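Local coordinates for protein HpcH/HpaI aldolase (Desulfitobacterium hafniense, PDB 3QZ6) that belongs to the HpcH/HpaI aldolase family and folds as a parallel eight-stranded beta/alpha barrel, a TIM barrel, at residues Cys196-Tyr201 against Val226-Gln231; Leu182-Ile185 against Glu189-Lys192. All coordinates share one frame; numbering follows the deposited sequence.

Contact 1: Cys196-Tyr201 against Val226-Gln231; sequences CYEKVY and VERGAQ
Tyr201, on helix 191-207, and Arg228, just past the end of helix 223-227, make the nearest backbone approach, with CA atoms 8.3 Å apart, so side chains alone bridge the gap. Glu198 reaches across with a chain bent at chi2 (-80°), which swings its carboxylate toward Arg228. The arginine, extended from CG to NE, crosses it at about a right angle. Arg228 NE donates to Glu198 OE2 over 3.2 Å with an N-H...O angle of 150°, a hydrogen bond that is also a salt bridge. The oxygen is approached from above the carboxylate plane, the two flat groups being turned 58° apart. On the same guanidinium, NH1 binds Trp224 O and, weakly, Glu227 OE1, so that the group is held between two acidic side chains. Helix 191-207 and helix 223-227 belong to the outer layer of the TIM barrel, and residues 228-231 lead inward to strand 232-237. The second helix ends in a Schellman motif, with Gly229 at the C-prime position and Ala230 N bonded back to Ala225 O. Nearer the sheet, Arg228 CB lies obliquely to the Tyr201 ring, 4.1 Å from CD2. Ala230 CB touches Tyr201 OH at 3.8 Å, while this buried hydroxyl is hydrogen-bonded to Gly212 O of strand 210-215.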
loop_
_atom_site.group_PDB
_atom_site.type_symbol
_atom_site.label_atom_id
_atom_site.label_comp_id
_atom_site.label_asym_id
_atom_site.label_seq_id
_atom_site.Cartn_x
_atom_site.Cartn_y
_atom_site.Cartn_z
ATOM N N CYS A 196 6.467 32.204 5.923
ATOM C CA CYS A 196 5.340 32.158 4.997
ATOM C C CYS A 196 4.109 31.543 5.664
ATOM O O CYS A 196 3.002 32.076 5.570
ATOM C CB CYS A 196 5.696 31.363 3.730
ATOM S SG CYS A 196 6.927 32.148 2.657
ATOM N N TYR A 197 4.297 30.410 6.330
ATOM C CA TYR A 197 3.175 29.749 6.992
ATOM C C TYR A 197 2.480 30.720 7.934
ATOM O O TYR A 197 1.253 30.825 7.943
ATOM C CB TYR A 197 3.647 28.537 7.796
ATOM C CG TYR A 197 4.224 27.402 6.981
ATOM C CD1 TYR A 197 3.991 27.298 5.614
ATOM C CD2 TYR A 197 4.998 26.423 7.592
ATOM C CE1 TYR A 197 4.522 26.240 4.879
ATOM C CE2 TYR A 197 5.525 25.371 6.873
ATOM C CZ TYR A 197 5.281 25.280 5.523
ATOM O OH TYR A 197 5.828 24.224 4.831
ATOM N N GLU A 198 3.278 31.421 8.738
ATOM C CA GLU A 198 2.741 32.348 9.730
ATOM C C GLU A 198 1.918 33.443 9.068
ATOM O O GLU A 198 0.831 33.781 9.544
ATOM C CB GLU A 198 3.865 32.976 10.567
ATOM C CG GLU A 198 4.656 31.998 11.434
ATOM C CD GLU A 198 3.939 31.630 12.729
ATOM O OE1 GLU A 198 2.701 31.794 12.800
ATOM O OE2 GLU A 198 4.621 31.178 13.678
ATOM N N LYS A 199 2.448 34.007 7.986
ATOM C CA LYS A 199 1.746 35.067 7.266
ATOM C C LYS A 199 0.410 34.557 6.764
ATOM O O LYS A 199 -0.602 35.243 6.856
ATOM C CB LYS A 199 2.569 35.587 6.088
ATOM C CG LYS A 199 3.679 36.546 6.471
ATOM C CD LYS A 199 4.487 36.970 5.252
ATOM C CE LYS A 199 5.643 37.874 5.653
ATOM N NZ LYS A 199 6.549 38.147 4.510
ATOM N N VAL A 200 0.400 33.345 6.228
ATOM C CA VAL A 200 -0.838 32.796 5.699
ATOM C C VAL A 200 -1.837 32.506 6.818
ATOM O O VAL A 200 -3.030 32.772 6.683
ATOM C CB VAL A 200 -0.587 31.521 4.867
ATOM C CG1 VAL A 200 -1.928 30.852 4.514
ATOM C CG2 VAL A 200 0.210 31.876 3.616
ATOM N N TYR A 201 -1.352 31.965 7.927
ATOM C CA TYR A 201 -2.235 31.679 9.056
ATOM C C TYR A 201 -2.897 32.961 9.605
ATOM O O TYR A 201 -4.082 32.971 9.945
ATOM C CB TYR A 201 -1.473 30.943 10.162
ATOM C CG TYR A 201 -1.390 29.434 9.969
ATOM C CD1 TYR A 201 -1.835 28.827 8.802
ATOM C CD2 TYR A 201 -0.884 28.624 10.972
ATOM C CE1 TYR A 201 -1.766 27.440 8.640
ATOM C CE2 TYR A 201 -0.801 27.249 10.822
ATOM C CZ TYR A 201 -1.241 26.662 9.655
ATOM O OH TYR A 201 -1.163 25.293 9.537
ATOM N N VAL A 226 -0.871 22.214 15.217
ATOM C CA VAL A 226 -1.915 22.005 16.215
ATOM C C VAL A 226 -1.908 23.129 17.262
ATOM O O VAL A 226 -2.966 23.648 17.635
ATOM C CB VAL A 226 -1.783 20.616 16.872
ATOM C CG1 VAL A 226 -2.668 20.511 18.112
ATOM C CG2 VAL A 226 -2.134 19.516 15.849
ATOM N N GLU A 227 -0.717 23.517 17.713
ATOM C CA GLU A 227 -0.568 24.665 18.624
ATOM C C GLU A 227 -1.241 25.918 18.073
ATOM O O GLU A 227 -1.754 26.753 18.823
ATOM C CB GLU A 227 0.913 25.001 18.823
ATOM C CG GLU A 227 1.634 24.210 19.885
ATOM C CD GLU A 227 3.070 24.678 20.063
ATOM O OE1 GLU A 227 3.600 25.356 19.152
ATOM O OE2 GLU A 227 3.665 24.372 21.117
ATOM N N ARG A 228 -1.216 26.057 16.753
ATOM C CA ARG A 228 -1.692 27.276 16.120
ATOM C C ARG A 228 -3.142 27.185 15.638
ATOM O O ARG A 228 -3.618 28.059 14.923
ATOM C CB ARG A 228 -0.736 27.679 14.997
ATOM C CG ARG A 228 0.582 28.221 15.543
ATOM C CD ARG A 228 1.690 28.243 14.510
ATOM N NE ARG A 228 2.907 28.806 15.090
ATOM C CZ ARG A 228 3.682 28.171 15.964
ATOM N NH1 ARG A 228 3.372 26.942 16.364
ATOM N NH2 ARG A 228 4.768 28.768 16.448
ATOM N N GLY A 229 -3.843 26.134 16.051
ATOM C CA GLY A 229 -5.271 26.029 15.803
ATOM C C GLY A 229 -5.632 25.435 14.450
ATOM O O GLY A 229 -6.768 25.542 14.001
ATOM N N ALA A 230 -4.663 24.818 13.790
ATOM C CA ALA A 230 -4.928 24.159 12.512
ATOM C C ALA A 230 -5.844 22.955 12.724
ATOM O O ALA A 230 -5.529 22.076 13.523
ATOM C CB ALA A 230 -3.627 23.713 11.891
ATOM N N GLN A 231 -6.972 22.910 12.015
ATOM C CA GLN A 231 -7.879 21.764 12.117
ATOM C C GLN A 231 -7.667 20.716 11.017
ATOM O O GLN A 231 -7.962 19.530 11.218
ATOM C CB GLN A 231 -9.337 22.214 12.076
ATOM C CG GLN A 231 -9.785 23.121 13.199
ATOM C CD GLN A 231 -11.215 23.583 12.988
ATOM O OE1 GLN A 231 -11.457 24.718 12.577
ATOM N NE2 GLN A 231 -12.175 22.690 13.245
#

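Contact 2: Leu182-Ile185 against Glu189-Lys192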
loop_
_atom_site.group_PDB
_atom_site.type_symbol
_atom_site.label_atom_id
_atom_site.label_comp_id
_atom_site.label_asym_id
_atom_site.label_seq_id
_atom_site.Cartn_x
_atom_site.Cartn_y
_atom_site.Cartn_z
ATOM N N LEU A 182 11.097 29.855 -2.970
ATOM C CA LEU A 182 11.965 30.664 -2.112
ATOM C C LEU A 182 13.437 30.497 -2.481
ATOM O O LEU A 182 14.315 31.076 -1.843
ATOM C CB LEU A 182 11.758 30.294 -0.642
ATOM C CG LEU A 182 10.451 30.798 -0.029
ATOM C CD1 LEU A 182 10.065 29.952 1.172
ATOM C CD2 LEU A 182 10.560 32.296 0.340
ATOM N N GLY A 183 13.703 29.691 -3.505
ATOM C CA GLY A 183 15.063 29.448 -3.946
ATOM C C GLY A 183 15.815 28.452 -3.080
ATOM O O GLY A 183 17.021 28.297 -3.228
ATOM N N ILE A 184 15.105 27.771 -2.182
ATOM C CA ILE A 184 15.722 26.773 -1.311
ATOM C C ILE A 184 14.982 25.431 -1.409
ATOM O O ILE A 184 14.566 24.857 -0.405
ATOM C CB ILE A 184 15.723 27.246 0.148
ATOM C CG1 ILE A 184 14.345 27.795 0.522
ATOM C CG2 ILE A 184 16.768 28.345 0.352
ATOM C CD1 ILE A 184 14.179 28.106 1.997
ATOM N N ILE A 185 14.820 24.936 -2.630
ATOM C CA ILE A 185 14.014 23.748 -2.856
ATOM C C ILE A 185 14.432 22.599 -1.944
ATOM O O ILE A 185 15.616 22.275 -1.835
ATOM C CB ILE A 185 14.054 23.309 -4.339
ATOM C CG1 ILE A 185 13.205 22.054 -4.548
ATOM C CG2 ILE A 185 15.488 23.063 -4.792
ATOM C CD1 ILE A 185 13.054 21.659 -6.014
ATOM N N GLU A 189 12.128 22.787 6.204
ATOM C CA GLU A 189 12.096 23.176 7.608
ATOM C C GLU A 189 12.797 24.518 7.823
ATOM O O GLU A 189 12.983 24.955 8.954
ATOM C CB GLU A 189 12.705 22.088 8.497
ATOM C CG GLU A 189 11.957 20.760 8.444
ATOM C CD GLU A 189 10.537 20.853 8.979
ATOM O OE1 GLU A 189 10.284 21.693 9.869
ATOM O OE2 GLU A 189 9.673 20.081 8.505
ATOM N N HIS A 190 13.156 25.175 6.725
ATOM C CA HIS A 190 13.829 26.474 6.776
ATOM C C HIS A 190 12.954 27.551 7.426
ATOM O O HIS A 190 11.741 27.585 7.227
ATOM C CB HIS A 190 14.205 26.905 5.360
ATOM C CG HIS A 190 15.152 28.060 5.307
ATOM N ND1 HIS A 190 16.491 27.911 5.011
ATOM C CD2 HIS A 190 14.955 29.385 5.500
ATOM C CE1 HIS A 190 17.078 29.093 5.031
ATOM N NE2 HIS A 190 16.169 30.005 5.325
ATOM N N PRO A 191 13.571 28.441 8.214
ATOM C CA PRO A 191 12.821 29.532 8.841
ATOM C C PRO A 191 12.006 30.355 7.842
ATOM O O PRO A 191 10.901 30.772 8.185
ATOM C CB PRO A 191 13.924 30.388 9.465
ATOM C CG PRO A 191 14.987 29.400 9.800
ATOM C CD PRO A 191 14.967 28.391 8.679
ATOM N N LYS A 192 12.528 30.585 6.639
ATOM C CA LYS A 192 11.792 31.355 5.629
ATOM C C LYS A 192 10.466 30.685 5.260
ATOM O O LYS A 192 9.473 31.353 4.977
ATOM C CB LYS A 192 12.635 31.572 4.369
ATOM C CG LYS A 192 13.744 32.610 4.514
ATOM C CD LYS A 192 14.632 32.633 3.269
ATOM C CE LYS A 192 14.400 33.876 2.417
ATOM N NZ LYS A 192 14.743 33.632 0.982
#
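Ile184 and His190 face each other across the loop that links helix 175-181 to helix 191-207 on the outside of the barrel. Two helix-end motifs frame this loop: a Schellman motif closes the first helix, with Gly183 taking the positive phi, and His190 occupies the N-cap position of the second. From CB, which is directed at the opposite segment, the Ile184 side chain sends CG1 between its own backbone N and carbonyl carbon (chi1 47°). CG1 serves as the arm that, through an extended chi2, carries CD1 onward to the imidazole, the two side chains crossing at about a right angle. There CD1 rests over one face, 3.8 Å from the ring centroid and 25° off the ring normal, a CH-pi contact. The methyl is displaced toward the rim, and its shortest approach is 3.5 Å to His190 CG, with His190 CB almost as near. Pro191 CD sits over the opposite face of the same ring, so the imidazole is sandwiched between two aliphatic carbons, while Lys192 N lies at its edge, in the ring plane. A second patch joins Leu182 to the first turn of helix 191-207. Leu182 CD1 lies 4.4 Å from Lys192 CB, and Leu182 also packs on Val193 of that helix. The lysine chain turns at chi3 (107°) and folds back over the loop, bringing Lys192 NZ to 3.8 Å from Leu182 O, too long for a hydrogen bond.

In the fold
Helix 191-207 takes part in both contacts: contact 2 packs its N-terminal end against the loop that precedes it, and contact 1 joins its next turns to the end of helix 223-227 and the residues that follow it. The two are in series along the chain and their centres lie about 17 Å apart, on the same side of the chain's centre. They touch directly where Cys196 SG of contact 1 packs on Leu182 CD1 of contact 2 at 4.1 Å. Contact 1 is partly buried, its centre about 16 Å from that of the chain; contact 2 is a surface contact, about 23 Å out. Val226, in segment 226-231 but turned away from helix 191-207, packs on Pro257 of the second subunit.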